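PDB 3RQA: putative uncharacterized protein from Xanthomonas campestris pv. campestris, which forms a tetramer through a bundle of helices and, as an atypical PilZ-domain protein, probably belongs to the cyclic di-GMP receptors. Local coordinates for residues F177-H180 against R181-I184. Numbering follows the deposited sequence.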
loop_
_atom_site.group_PDB
_atom_site.type_symbol
_atom_site.label_atom_id
_atom_site.label_comp_id
_atom_site.label_asym_id
_atom_site.label_seq_id
_atom_site.Cartn_x
_atom_site.Cartn_y
_atom_site.Cartn_z
ATOM N N PHE C 177 26.667 13.463 3.564
ATOM C CA PHE C 177 27.207 14.584 2.811
ATOM C C PHE C 177 26.071 15.508 2.383
ATOM O O PHE C 177 26.147 16.716 2.602
ATOM C CB PHE C 177 27.992 14.093 1.595
ATOM C CG PHE C 177 28.812 15.160 0.937
ATOM C CD1 PHE C 177 28.254 15.990 -0.025
ATOM C CD2 PHE C 177 30.138 15.357 1.306
ATOM C CE1 PHE C 177 29.006 17.008 -0.617
ATOM C CE2 PHE C 177 30.900 16.368 0.725
ATOM C CZ PHE C 177 30.335 17.195 -0.239
ATOM N N ARG C 178 25.010 14.950 1.798
ATOM C CA ARG C 178 23.869 15.780 1.388
ATOM C C ARG C 178 23.275 16.562 2.565
ATOM O O ARG C 178 23.090 17.774 2.479
ATOM C CB ARG C 178 22.742 14.945 0.776
ATOM C CG ARG C 178 23.054 14.292 -0.544
ATOM C CD ARG C 178 21.765 13.916 -1.253
ATOM N NE ARG C 178 21.886 12.619 -1.900
ATOM C CZ ARG C 178 21.793 11.455 -1.261
ATOM N NH1 ARG C 178 21.928 10.313 -1.926
ATOM N NH2 ARG C 178 21.542 11.435 0.042
ATOM N N LEU C 179 22.961 15.863 3.652
ATOM C CA LEU C 179 22.380 16.516 4.820
ATOM C C LEU C 179 23.218 17.701 5.257
ATOM O O LEU C 179 22.689 18.742 5.648
ATOM C CB LEU C 179 22.266 15.539 5.998
ATOM C CG LEU C 179 21.173 14.473 5.986
ATOM C CD1 LEU C 179 21.137 13.782 7.343
ATOM C CD2 LEU C 179 19.831 15.113 5.690
ATOM N N HIS C 180 24.534 17.531 5.188
ATOM C CA HIS C 180 25.459 18.567 5.603
ATOM C C HIS C 180 25.419 19.825 4.737
ATOM O O HIS C 180 25.332 20.939 5.262
ATOM C CB HIS C 180 26.885 18.007 5.648
ATOM C CG HIS C 180 27.900 18.995 6.131
ATOM N ND1 HIS C 180 28.347 20.042 5.355
ATOM C CD2 HIS C 180 28.506 19.134 7.334
ATOM C CE1 HIS C 180 29.181 20.786 6.060
ATOM N NE2 HIS C 180 29.294 20.257 7.265
ATOM N N ARG C 181 25.473 19.660 3.419
ATOM C CA ARG C 181 25.447 20.823 2.546
ATOM C C ARG C 181 24.109 21.527 2.657
ATOM O O ARG C 181 24.037 22.745 2.537
ATOM C CB ARG C 181 25.716 20.433 1.091
ATOM C CG ARG C 181 24.586 19.715 0.392
ATOM C CD ARG C 181 24.980 19.402 -1.046
ATOM N NE ARG C 181 23.991 18.568 -1.721
ATOM C CZ ARG C 181 24.271 17.768 -2.745
ATOM N NH1 ARG C 181 25.514 17.698 -3.207
ATOM N NH2 ARG C 181 23.315 17.030 -3.300
ATOM N N ARG C 182 23.051 20.762 2.906
ATOM C CA ARG C 182 21.729 21.350 3.034
ATOM C C ARG C 182 21.607 22.154 4.333
ATOM O O ARG C 182 21.085 23.270 4.317
ATOM C CB ARG C 182 20.645 20.266 2.965
ATOM C CG ARG C 182 19.234 20.836 2.843
ATOM C CD ARG C 182 18.233 19.870 2.206
ATOM N NE ARG C 182 17.857 18.757 3.077
ATOM C CZ ARG C 182 18.483 17.582 3.124
ATOM N NH1 ARG C 182 19.532 17.345 2.345
ATOM N NH2 ARG C 182 18.050 16.638 3.951
ATOM N N GLN C 183 22.094 21.606 5.451
ATOM C CA GLN C 183 22.016 22.332 6.721
ATOM C C GLN C 183 22.780 23.649 6.572
ATOM O O GLN C 183 22.328 24.700 7.033
ATOM C CB GLN C 183 22.618 21.495 7.861
ATOM C CG GLN C 183 21.669 20.367 8.395
ATOM C CD GLN C 183 22.350 19.427 9.400
ATOM O OE1 GLN C 183 23.073 18.484 9.010
ATOM N NE2 GLN C 183 22.130 19.682 10.699
ATOM N N ILE C 184 23.939 23.582 5.927
ATOM C CA ILE C 184 24.751 24.766 5.704
ATOM C C ILE C 184 24.046 25.635 4.678
ATOM O O ILE C 184 24.091 26.860 4.750
ATOM C CB ILE C 184 26.148 24.393 5.169
ATOM C CG1 ILE C 184 26.883 23.526 6.192
ATOM C CG2 ILE C 184 26.943 25.651 4.864
ATOM C CD1 ILE C 184 27.037 24.178 7.551
#
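With CG wedged between its backbone N and carbonyl carbon (chi1 73°), Arg181 sends a chain extended as far as NE back along the helix toward Arg178, whose own CG sits beside its backbone N. The two side chains run alongside one another in the same direction. Arg178 CG lies over one face of the Arg181 guanidinium, 3.9 Å from NH2, and this is a methylene laid over a guanidinium rather than a stack of two guanidinium groups, because the two guanidinium planes stand 72° apart. The other terminal nitrogen, Arg181 NH1, lies at the edge of the Phe177 ring, near its plane, a loose 4.4 Å from Phe177 CE1.

Four successive i+4 to i hydrogen bonds, from Arg181 N to Phe177 O through Ile184 N to His180 O, identify about two turns of regular alpha-helix; the bond from Arg182 N to Arg178 O measures 3.0 Å. They lie near the C-terminal end of helix 165-185 in the atypical PilZ domain, where Leu179 touches Leu27 and His180 touches Cys25 of barrel strand 24-34.

Arg182, bent at chi3 (72°), crosses Leu179 at a slant and sets its CZ 3.8 Å from Leu179 CD2; its NH2 is modelled too close to that methyl to be trusted in detail. Its NH1 also makes a long, weak ion pair with Asp57. One turn on from His180, Ile184 runs beside the imidazole, its CG1 3.6 Å from His180 CE1.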